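Local coordinates for protein membrane-bound lytic murein transglycosylase (Agrobacterium tumefaciens, PDB 2PNW) that probably cleaves the glycosidic bond between N-acetylmuramic acid and N-acetylglucosamine in peptidoglycan, forming 1,6-anhydromuramoyl ends, as lytic transglycosylases do, at residues F97-E103 with R334-G340; R285-R291 with L319-T325; L298-A304 with E355-L361. All blocks are in the same frame, centred on the assembly; numbering follows the deposited sequence.

How the contacts relate
Along the chain the segments come in the order 97-103, 285-291, 298-304, 319-325, 334-340 and 355-361, so contact 2 is nested within the long excursion closed by contact 1, while contact 3 interleaves with both. The centres of contacts 1 and 2 lie about 9 Å apart, those of 2 and 3 about 10 Å, and those of 1 and 3 about 13 Å. Neighbouring strands join them all: 334-341 pairs with 286-288, 316-324 with 299-304, and 353-363 with 96-109. Five of the six segments belong to the 3D domain, whose family relationship suggests a double-psi beta-barrel; strand 96-109, from far earlier in the sequence, pairs with 334-341 and 353-363 of that domain.

Contact 1 (F97-E103 with R334-G340); sequences FVTAFYE and RGDIFTG
T99, R334 and D336 form a polar chain on one face of a parallel strand pair. R334 turns at its second torsion (chi2 73°), which brings the end of its guanidinium to T99 OG1. R334 NH1 and NH2 both donate to T99 OG1, at 2.9 and 3.2 Å, with the oxygen almost exactly in the guanidinium plane. T99 OG1 donates a hydrogen bond to D336 OD1 at 2.7 Å, meeting the carboxylate from above its plane, so three bonds fix the hydroxyl. F97 stands nearly perpendicular to the guanidinium (85°), its CD2 edge over one face of the group.

Further along, F101 takes chi1 76°, with CG between its backbone N and carbonyl carbon, and its ring swings over the partner strand. F338 CD1 comes over one face of that ring, 3.7 Å from F101 CE1, with the planes obliquely inclined, while F101 CE2 brings its edge to D336 O at 3.4 Å. On the reverse face I337 CD1 packs 3.9 Å from V98 CB. Strand 286-288 flanks 334-341 and strand 353-363 flanks 96-109; A356 and F358 cover V98, and F316 and M320 cover I337.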
loop_
_atom_site.group_PDB
_atom_site.type_symbol
_atom_site.label_atom_id
_atom_site.label_comp_id
_atom_site.label_asym_id
_atom_site.label_seq_id
_atom_site.Cartn_x
_atom_site.Cartn_y
_atom_site.Cartn_z
ATOM N N PHE A 97 1.932 14.349 4.945
ATOM C CA PHE A 97 1.233 14.370 3.666
ATOM C C PHE A 97 0.558 13.028 3.387
ATOM O O PHE A 97 1.177 11.970 3.565
ATOM C CB PHE A 97 2.221 14.692 2.543
ATOM C CG PHE A 97 1.561 15.077 1.253
ATOM C CD1 PHE A 97 1.008 16.353 1.094
ATOM C CD2 PHE A 97 1.490 14.177 0.196
ATOM C CE1 PHE A 97 0.391 16.721 -0.110
ATOM C CE2 PHE A 97 0.879 14.539 -1.015
ATOM C CZ PHE A 97 0.325 15.814 -1.157
ATOM N N VAL A 98 -0.709 13.076 2.977
ATOM C CA VAL A 98 -1.433 11.852 2.624
ATOM C C VAL A 98 -1.940 11.832 1.192
ATOM O O VAL A 98 -2.373 12.863 0.636
ATOM C CB VAL A 98 -2.591 11.517 3.588
ATOM C CG1 VAL A 98 -2.045 11.131 4.961
ATOM C CG2 VAL A 98 -3.607 12.692 3.689
ATOM N N THR A 99 -1.810 10.651 0.588
ATOM C CA THR A 99 -2.493 10.327 -0.635
ATOM C C THR A 99 -3.412 9.147 -0.313
ATOM O O THR A 99 -3.609 8.811 0.881
ATOM C CB THR A 99 -1.499 10.048 -1.777
ATOM O OG1 THR A 99 -0.546 9.060 -1.360
ATOM C CG2 THR A 99 -0.729 11.340 -2.151
ATOM N N ALA A 100 -4.007 8.535 -1.332
ATOM C CA ALA A 100 -4.900 7.394 -1.065
ATOM C C ALA A 100 -4.739 6.311 -2.108
ATOM O O ALA A 100 -4.261 6.578 -3.222
ATOM C CB ALA A 100 -6.360 7.838 -0.958
ATOM N N PHE A 101 -5.143 5.092 -1.751
ATOM C CA PHE A 101 -5.111 3.965 -2.674
ATOM C C PHE A 101 -6.335 3.090 -2.435
ATOM O O PHE A 101 -7.076 3.308 -1.466
ATOM C CB PHE A 101 -3.775 3.184 -2.571
ATOM C CG PHE A 101 -3.647 2.292 -1.345
ATOM C CD1 PHE A 101 -3.579 0.906 -1.493
ATOM C CD2 PHE A 101 -3.496 2.830 -0.081
ATOM C CE1 PHE A 101 -3.404 0.061 -0.356
ATOM C CE2 PHE A 101 -3.309 2.003 1.051
ATOM C CZ PHE A 101 -3.285 0.625 0.903
ATOM N N TYR A 102 -6.578 2.129 -3.319
ATOM C CA TYR A 102 -7.816 1.343 -3.235
ATOM C C TYR A 102 -7.558 0.028 -3.926
ATOM O O TYR A 102 -6.477 -0.150 -4.488
ATOM C CB TYR A 102 -9.005 2.097 -3.867
ATOM C CG TYR A 102 -8.991 2.183 -5.379
ATOM C CD1 TYR A 102 -9.967 1.527 -6.143
ATOM C CD2 TYR A 102 -8.001 2.917 -6.048
ATOM C CE1 TYR A 102 -9.958 1.612 -7.557
ATOM C CE2 TYR A 102 -7.979 2.988 -7.443
ATOM C CZ TYR A 102 -8.951 2.355 -8.177
ATOM O OH TYR A 102 -8.925 2.449 -9.555
ATOM N N GLU A 103 -8.499 -0.910 -3.814
ATOM C CA GLU A 103 -8.425 -2.189 -4.521
ATOM C C GLU A 103 -9.362 -2.071 -5.723
ATOM O O GLU A 103 -10.596 -2.082 -5.519
ATOM C CB GLU A 103 -8.956 -3.315 -3.628
ATOM C CG GLU A 103 -8.742 -4.726 -4.191
ATOM C CD GLU A 103 -9.395 -5.843 -3.330
ATOM O OE1 GLU A 103 -10.373 -5.579 -2.583
ATOM O OE2 GLU A 103 -8.963 -7.011 -3.466
ATOM N N ARG A 334 4.616 10.434 5.926
ATOM C CA ARG A 334 3.994 10.197 4.632
ATOM C C ARG A 334 3.089 8.963 4.718
ATOM O O ARG A 334 3.498 7.926 5.268
ATOM C CB ARG A 334 5.083 9.975 3.582
ATOM C CG ARG A 334 4.581 9.762 2.166
ATOM C CD ARG A 334 4.056 11.025 1.506
ATOM N NE ARG A 334 3.787 10.748 0.089
ATOM C CZ ARG A 334 2.634 10.293 -0.400
ATOM N NH1 ARG A 334 1.595 10.074 0.390
ATOM N NH2 ARG A 334 2.523 10.069 -1.706
ATOM N N GLY A 335 1.878 9.057 4.170
ATOM C CA GLY A 335 0.952 7.923 4.219
ATOM C C GLY A 335 0.030 7.795 3.033
ATOM O O GLY A 335 -0.242 8.769 2.317
ATOM N N ASP A 336 -0.460 6.579 2.812
ATOM C CA ASP A 336 -1.418 6.331 1.754
ATOM C C ASP A 336 -2.627 5.707 2.446
ATOM O O ASP A 336 -2.527 4.609 3.016
ATOM C CB ASP A 336 -0.834 5.331 0.774
ATOM C CG ASP A 336 -1.094 5.686 -0.683
ATOM O OD1 ASP A 336 -1.721 6.708 -0.974
ATOM O OD2 ASP A 336 -0.640 4.926 -1.546
ATOM N N ILE A 337 -3.758 6.399 2.380
ATOM C CA ILE A 337 -5.005 5.971 3.036
ATOM C C ILE A 337 -5.743 4.981 2.146
ATOM O O ILE A 337 -6.030 5.277 0.977
ATOM C CB ILE A 337 -5.953 7.190 3.291
ATOM C CG1 ILE A 337 -5.323 8.185 4.277
ATOM C CG2 ILE A 337 -7.346 6.730 3.743
ATOM C CD1 ILE A 337 -5.911 9.594 4.155
ATOM N N PHE A 338 -6.039 3.797 2.688
ATOM C CA PHE A 338 -6.811 2.800 1.962
ATOM C C PHE A 338 -8.302 3.143 1.988
ATOM O O PHE A 338 -8.913 3.149 3.050
ATOM C CB PHE A 338 -6.613 1.386 2.555
ATOM C CG PHE A 338 -7.377 0.307 1.805
ATOM C CD1 PHE A 338 -7.042 0.005 0.478
ATOM C CD2 PHE A 338 -8.402 -0.418 2.428
ATOM C CE1 PHE A 338 -7.738 -1.004 -0.241
ATOM C CE2 PHE A 338 -9.116 -1.427 1.730
ATOM C CZ PHE A 338 -8.786 -1.713 0.380
ATOM N N THR A 339 -8.896 3.422 0.824
ATOM C CA THR A 339 -10.300 3.851 0.803
ATOM C C THR A 339 -11.295 2.717 0.625
ATOM O O THR A 339 -12.505 2.919 0.825
ATOM C CB THR A 339 -10.589 4.920 -0.280
ATOM O OG1 THR A 339 -10.299 4.371 -1.552
ATOM C CG2 THR A 339 -9.774 6.180 -0.065
ATOM N N GLY A 340 -10.823 1.535 0.235
ATOM C CA GLY A 340 -11.727 0.408 0.025
ATOM C C GLY A 340 -11.560 -0.214 -1.347
ATOM O O GLY A 340 -10.517 -0.046 -1.989
#

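Contact 2 (R285-R291 with L319-T325); sequences RALAVDR and LMLALDT
M320 leans across R285, A286 and L287 where strands 286-288 and 316-324 pair in parallel, an arrangement consistent with the double-psi beta-barrel expected of a 3D domain. Its side chain can be followed outward. M320 CB rests 3.3 Å from R285 O, the oxygen that also accepts the backbone hydrogen bond of L321 N. M320 CG stays near the same R285 O at 4.1 Å. The M320 side chain crosses that of L287 at about a right angle, with M320 SD 4.1 Å from L287 CD1. A bend at the last torsion of M320 (chi3 82°) folds M320 CE toward the partner strand, where it lies 3.5 Å from A286 O. I302, from strand 299-304, also touches this methionine.

The ladder is interrupted by a beta bulge: L287 pairs with A322 but A288 with D324, leaving L323 as the extra residue. L323 N still bonds L287 O, and beyond the bulge V289 N reaches D324 O at 3.0 Å. A288 CB and D324 CB pack 3.8 Å apart, while OD1 of D324 is bound by A276 N.

At the opposite end of the pair, R285 NH1 donates to a lone pair of L319 O at 2.9 Å, the oxygen lying 22° from the guanidinium plane. NH2 of R285 forms a salt bridge with D23, whose carboxylate also accepts L319 N. The last link past the bulge is made by a side chain: T325 OG1, anti to its own backbone nitrogen (chi1 -172°), donates to V289 O at 2.7 Å, nearly along the C=O axis.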
loop_
_atom_site.group_PDB
_atom_site.type_symbol
_atom_site.label_atom_id
_atom_site.label_comp_id
_atom_site.label_asym_id
_atom_site.label_seq_id
_atom_site.Cartn_x
_atom_site.Cartn_y
_atom_site.Cartn_z
ATOM N N ARG A 285 -9.423 2.633 7.309
ATOM C CA ARG A 285 -8.702 2.486 8.582
ATOM C C ARG A 285 -7.287 1.918 8.444
ATOM O O ARG A 285 -6.581 1.809 9.438
ATOM C CB ARG A 285 -9.505 1.613 9.561
ATOM C CG ARG A 285 -10.828 2.244 10.035
ATOM C CD ARG A 285 -10.559 3.284 11.103
ATOM N NE ARG A 285 -11.752 4.104 11.326
ATOM C CZ ARG A 285 -11.882 4.982 12.316
ATOM N NH1 ARG A 285 -10.899 5.155 13.197
ATOM N NH2 ARG A 285 -13.010 5.697 12.410
ATOM N N ALA A 286 -6.901 1.508 7.236
ATOM C CA ALA A 286 -5.559 1.028 6.975
ATOM C C ALA A 286 -4.715 2.083 6.270
ATOM O O ALA A 286 -5.144 2.679 5.264
ATOM C CB ALA A 286 -5.600 -0.248 6.126
ATOM N N LEU A 287 -3.495 2.274 6.766
ATOM C CA LEU A 287 -2.590 3.276 6.215
ATOM C C LEU A 287 -1.345 2.570 5.719
ATOM O O LEU A 287 -0.836 1.681 6.395
ATOM C CB LEU A 287 -2.188 4.238 7.323
ATOM C CG LEU A 287 -1.320 5.460 6.998
ATOM C CD1 LEU A 287 -2.111 6.511 6.201
ATOM C CD2 LEU A 287 -0.795 6.061 8.291
ATOM N N ALA A 288 -0.837 2.986 4.557
ATOM C CA ALA A 288 0.453 2.492 4.069
ATOM C C ALA A 288 1.481 3.514 4.512
ATOM O O ALA A 288 1.195 4.723 4.509
ATOM C CB ALA A 288 0.459 2.325 2.557
ATOM N N VAL A 289 2.633 3.024 4.952
ATOM C CA VAL A 289 3.663 3.883 5.556
ATOM C C VAL A 289 5.015 3.520 4.960
ATOM O O VAL A 289 5.136 2.533 4.229
ATOM C CB VAL A 289 3.708 3.680 7.098
ATOM C CG1 VAL A 289 2.356 4.059 7.720
ATOM C CG2 VAL A 289 4.086 2.204 7.435
ATOM N N ASP A 290 6.034 4.310 5.292
ATOM C CA ASP A 290 7.402 4.044 4.859
ATOM C C ASP A 290 7.942 2.817 5.578
ATOM O O ASP A 290 8.080 2.836 6.802
ATOM C CB ASP A 290 8.281 5.278 5.171
ATOM C CG ASP A 290 9.691 5.174 4.602
ATOM O OD1 ASP A 290 10.257 4.070 4.584
ATOM O OD2 ASP A 290 10.240 6.231 4.184
ATOM N N ARG A 291 8.266 1.769 4.825
ATOM C CA ARG A 291 8.692 0.490 5.424
ATOM C C ARG A 291 10.068 0.559 6.071
ATOM O O ARG A 291 10.387 -0.260 6.915
ATOM C CB ARG A 291 8.660 -0.656 4.401
ATOM C CG ARG A 291 9.575 -0.470 3.213
ATOM C CD ARG A 291 9.610 -1.740 2.341
ATOM N NE ARG A 291 10.450 -2.770 2.950
ATOM C CZ ARG A 291 11.766 -2.886 2.762
ATOM N NH1 ARG A 291 12.417 -2.049 1.963
ATOM N NH2 ARG A 291 12.431 -3.861 3.368
ATOM N N LEU A 319 -8.051 7.392 13.856
ATOM C CA LEU A 319 -7.015 6.421 14.193
ATOM C C LEU A 319 -6.987 5.301 13.171
ATOM O O LEU A 319 -8.035 4.740 12.813
ATOM C CB LEU A 319 -7.269 5.840 15.577
ATOM C CG LEU A 319 -6.121 5.004 16.181
ATOM C CD1 LEU A 319 -4.836 5.854 16.363
ATOM C CD2 LEU A 319 -6.560 4.428 17.496
ATOM N N MET A 320 -5.780 4.965 12.727
ATOM C CA MET A 320 -5.608 3.986 11.653
ATOM C C MET A 320 -4.516 3.014 12.069
ATOM O O MET A 320 -3.823 3.243 13.057
ATOM C CB MET A 320 -5.215 4.710 10.349
ATOM C CG MET A 320 -6.204 5.848 9.873
ATOM S SD MET A 320 -5.657 6.617 8.319
ATOM C CE MET A 320 -6.339 5.364 7.230
ATOM N N LEU A 321 -4.373 1.904 11.343
ATOM C CA LEU A 321 -3.241 1.026 11.584
ATOM C C LEU A 321 -2.358 0.995 10.357
ATOM O O LEU A 321 -2.853 1.034 9.228
ATOM C CB LEU A 321 -3.684 -0.392 11.937
ATOM C CG LEU A 321 -4.474 -0.536 13.251
ATOM C CD1 LEU A 321 -5.144 -1.895 13.263
ATOM C CD2 LEU A 321 -3.548 -0.377 14.448
ATOM N N ALA A 322 -1.046 0.920 10.588
ATOM C CA ALA A 322 -0.073 0.814 9.485
ATOM C C ALA A 322 -0.065 -0.614 8.969
ATOM O O ALA A 322 0.515 -1.491 9.600
ATOM C CB ALA A 322 1.325 1.204 9.979
ATOM N N LEU A 323 -0.731 -0.862 7.841
ATOM C CA LEU A 323 -0.926 -2.239 7.389
ATOM C C LEU A 323 -0.371 -2.481 5.977
ATOM O O LEU A 323 -0.551 -3.557 5.413
ATOM C CB LEU A 323 -2.421 -2.604 7.445
ATOM C CG LEU A 323 -2.985 -2.711 8.882
ATOM C CD1 LEU A 323 -4.472 -2.925 8.765
ATOM C CD2 LEU A 323 -2.322 -3.852 9.644
ATOM N N ASP A 324 0.315 -1.486 5.407
ATOM C CA ASP A 324 0.853 -1.673 4.055
ATOM C C ASP A 324 2.023 -0.725 3.819
ATOM O O ASP A 324 2.338 0.096 4.662
ATOM C CB ASP A 324 -0.252 -1.429 2.998
ATOM C CG ASP A 324 0.071 -2.066 1.627
ATOM O OD1 ASP A 324 1.051 -2.873 1.488
ATOM O OD2 ASP A 324 -0.684 -1.761 0.676
ATOM N N THR A 325 2.680 -0.870 2.675
ATOM C CA THR A 325 3.732 0.069 2.288
ATOM C C THR A 325 3.633 0.237 0.771
ATOM O O THR A 325 2.834 -0.442 0.116
ATOM C CB THR A 325 5.151 -0.410 2.758
ATOM O OG1 THR A 325 6.129 0.620 2.524
ATOM C CG2 THR A 325 5.577 -1.717 2.050
#

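Contact 3 (L298-A304 with E355-L361); sequences LPFFIHA and EADFYIL
F301 and Y359 form a hydrogen-bonded pair within the antiparallel ladder of strands 299-304 and 353-363. F301 N donates to Y359 O at 2.7 Å and Y359 N returns to F301 O at 3.0 Å; H303 and D357 repeat this reciprocal pair of hydrogen bonds, and L361 N closes the row on P299 O. The side chains of F301 and Y359 run side by side from one face of the sheet, the Y359 ring presenting its CD2 edge to F301 O, with that oxygen in the ring plane.

On the other face a methyl group sits on a ring. I302 turns at both torsions (chi1 -56°, chi2 -59°), laying CD1 over the centre of the F358 ring, 3.5 Å from its centroid and only 7° off the normal, a close CH-pi contact. A second, offset one is made by I360 CG1 over a face of F300, 4.1 Å from the centroid, while I360 CD1 reaches F300 CZ at 3.7 Å. In this part of the putative double-psi barrel, strand 299-304 lies between 353-363 and 316-324, so F300 also meets A322 and I302 meets F316; V98 of strand 96-109 touches I302.

Toward one end of the ladder the side chains of H303 and D357 run side by side, but H303 ND1 and D357 OD2 remain 4.2 Å apart, too far to bond, although the carboxylate might favour a protonated imidazole. At the other end P299 packs crosswise on L361, and P299 CD lies 3.4 Å from L361 O, a buried carbonyl without a polar partner in the model.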
loop_
_atom_site.group_PDB
_atom_site.type_symbol
_atom_site.label_atom_id
_atom_site.label_comp_id
_atom_site.label_asym_id
_atom_site.label_seq_id
_atom_site.Cartn_x
_atom_site.Cartn_y
_atom_site.Cartn_z
ATOM N N LEU A 298 1.338 -0.695 13.988
ATOM C CA LEU A 298 1.219 0.376 14.979
ATOM C C LEU A 298 0.077 1.327 14.621
ATOM O O LEU A 298 -0.173 1.552 13.436
ATOM C CB LEU A 298 2.523 1.155 15.063
ATOM C CG LEU A 298 3.581 0.389 15.845
ATOM C CD1 LEU A 298 4.923 1.000 15.573
ATOM C CD2 LEU A 298 3.225 0.467 17.339
ATOM N N PRO A 299 -0.627 1.864 15.635
ATOM C CA PRO A 299 -1.684 2.841 15.360
ATOM C C PRO A 299 -1.122 4.224 15.055
ATOM O O PRO A 299 -0.147 4.658 15.694
ATOM C CB PRO A 299 -2.509 2.884 16.680
ATOM C CG PRO A 299 -1.946 1.756 17.540
ATOM C CD PRO A 299 -0.521 1.577 17.081
ATOM N N PHE A 300 -1.740 4.893 14.085
ATOM C CA PHE A 300 -1.407 6.269 13.741
ATOM C C PHE A 300 -2.695 7.059 13.740
ATOM O O PHE A 300 -3.655 6.651 13.070
ATOM C CB PHE A 300 -0.814 6.359 12.313
ATOM C CG PHE A 300 0.621 5.882 12.196
ATOM C CD1 PHE A 300 1.661 6.800 12.030
ATOM C CD2 PHE A 300 0.926 4.522 12.215
ATOM C CE1 PHE A 300 2.994 6.361 11.898
ATOM C CE2 PHE A 300 2.259 4.068 12.121
ATOM C CZ PHE A 300 3.288 4.988 11.944
ATOM N N PHE A 301 -2.717 8.188 14.459
ATOM C CA PHE A 301 -3.841 9.126 14.343
ATOM C C PHE A 301 -3.494 10.173 13.290
ATOM O O PHE A 301 -2.456 10.841 13.394
ATOM C CB PHE A 301 -4.171 9.785 15.689
ATOM C CG PHE A 301 -5.463 10.588 15.662
ATOM C CD1 PHE A 301 -6.689 9.970 15.852
ATOM C CD2 PHE A 301 -5.432 11.964 15.440
ATOM C CE1 PHE A 301 -7.884 10.710 15.798
ATOM C CE2 PHE A 301 -6.603 12.698 15.388
ATOM C CZ PHE A 301 -7.827 12.081 15.581
ATOM N N ILE A 302 -4.343 10.299 12.269
ATOM C CA ILE A 302 -4.048 11.151 11.129
ATOM C C ILE A 302 -5.057 12.283 11.113
ATOM O O ILE A 302 -6.264 12.036 11.142
ATOM C CB ILE A 302 -4.091 10.361 9.787
ATOM C CG1 ILE A 302 -3.125 9.153 9.824
ATOM C CG2 ILE A 302 -3.840 11.286 8.587
ATOM C CD1 ILE A 302 -1.688 9.533 10.074
ATOM N N HIS A 303 -4.556 13.515 11.116
ATOM C CA HIS A 303 -5.409 14.702 11.093
ATOM C C HIS A 303 -5.126 15.495 9.818
ATOM O O HIS A 303 -4.040 16.064 9.672
ATOM C CB HIS A 303 -5.164 15.573 12.337
ATOM C CG HIS A 303 -5.997 16.817 12.373
ATOM N ND1 HIS A 303 -5.472 18.056 12.678
ATOM C CD2 HIS A 303 -7.312 17.017 12.124
ATOM C CE1 HIS A 303 -6.430 18.966 12.627
ATOM N NE2 HIS A 303 -7.556 18.364 12.288
ATOM N N ALA A 304 -6.099 15.512 8.903
ATOM C CA ALA A 304 -5.938 16.172 7.604
ATOM C C ALA A 304 -7.153 17.050 7.377
ATOM O O ALA A 304 -8.091 16.647 6.686
ATOM C CB ALA A 304 -5.779 15.141 6.464
ATOM N N GLU A 355 -2.182 17.864 3.031
ATOM C CA GLU A 355 -1.339 18.017 4.212
ATOM C C GLU A 355 -1.985 17.313 5.386
ATOM O O GLU A 355 -3.216 17.271 5.493
ATOM C CB GLU A 355 -1.169 19.498 4.562
ATOM C CG GLU A 355 -0.126 20.200 3.757
ATOM C CD GLU A 355 0.009 21.662 4.184
ATOM O OE1 GLU A 355 0.463 21.921 5.326
ATOM O OE2 GLU A 355 -0.357 22.541 3.377
ATOM N N ALA A 356 -1.160 16.751 6.267
ATOM C CA ALA A 356 -1.668 16.017 7.421
ATOM C C ALA A 356 -0.702 16.067 8.580
ATOM O O ALA A 356 0.497 16.125 8.372
ATOM C CB ALA A 356 -1.951 14.540 7.039
ATOM N N ASP A 357 -1.230 16.026 9.801
ATOM C CA ASP A 357 -0.402 15.836 10.989
ATOM C C ASP A 357 -0.466 14.353 11.357
ATOM O O ASP A 357 -1.566 13.798 11.450
ATOM C CB ASP A 357 -0.914 16.695 12.169
ATOM C CG ASP A 357 -0.665 18.214 11.965
ATOM O OD1 ASP A 357 0.246 18.590 11.195
ATOM O OD2 ASP A 357 -1.387 19.023 12.595
ATOM N N PHE A 358 0.698 13.729 11.550
ATOM C CA PHE A 358 0.799 12.306 11.945
ATOM C C PHE A 358 1.110 12.177 13.433
ATOM O O PHE A 358 2.041 12.812 13.912
ATOM C CB PHE A 358 1.939 11.628 11.167
ATOM C CG PHE A 358 1.555 11.162 9.787
ATOM C CD1 PHE A 358 0.910 12.014 8.898
ATOM C CD2 PHE A 358 1.859 9.865 9.381
ATOM C CE1 PHE A 358 0.546 11.581 7.617
ATOM C CE2 PHE A 358 1.525 9.417 8.096
ATOM C CZ PHE A 358 0.860 10.277 7.214
ATOM N N TYR A 359 0.346 11.367 14.167
ATOM C CA TYR A 359 0.679 11.061 15.565
ATOM C C TYR A 359 0.743 9.547 15.672
ATOM O O TYR A 359 -0.200 8.872 15.274
ATOM C CB TYR A 359 -0.379 11.589 16.553
ATOM C CG TYR A 359 -0.743 13.058 16.438
ATOM C CD1 TYR A 359 -0.176 14.005 17.299
ATOM C CD2 TYR A 359 -1.657 13.499 15.479
ATOM C CE1 TYR A 359 -0.506 15.352 17.203
ATOM C CE2 TYR A 359 -1.993 14.860 15.360
ATOM C CZ TYR A 359 -1.414 15.779 16.236
ATOM O OH TYR A 359 -1.766 17.124 16.152
ATOM N N ILE A 360 1.829 9.009 16.208
ATOM C CA ILE A 360 1.946 7.555 16.378
ATOM C C ILE A 360 1.610 7.201 17.832
ATOM O O ILE A 360 1.946 7.959 18.770
ATOM C CB ILE A 360 3.358 7.020 15.922
ATOM C CG1 ILE A 360 3.398 5.484 15.912
ATOM C CG2 ILE A 360 4.492 7.585 16.800
ATOM C CD1 ILE A 360 4.726 4.912 15.339
ATOM N N LEU A 361 0.923 6.078 18.036
ATOM C CA LEU A 361 0.605 5.650 19.392
ATOM C C LEU A 361 1.560 4.523 19.744
ATOM O O LEU A 361 1.521 3.453 19.119
ATOM C CB LEU A 361 -0.847 5.190 19.522
ATOM C CG LEU A 361 -2.012 6.127 19.155
ATOM C CD1 LEU A 361 -3.320 5.542 19.693
ATOM C CD2 LEU A 361 -1.823 7.523 19.691
#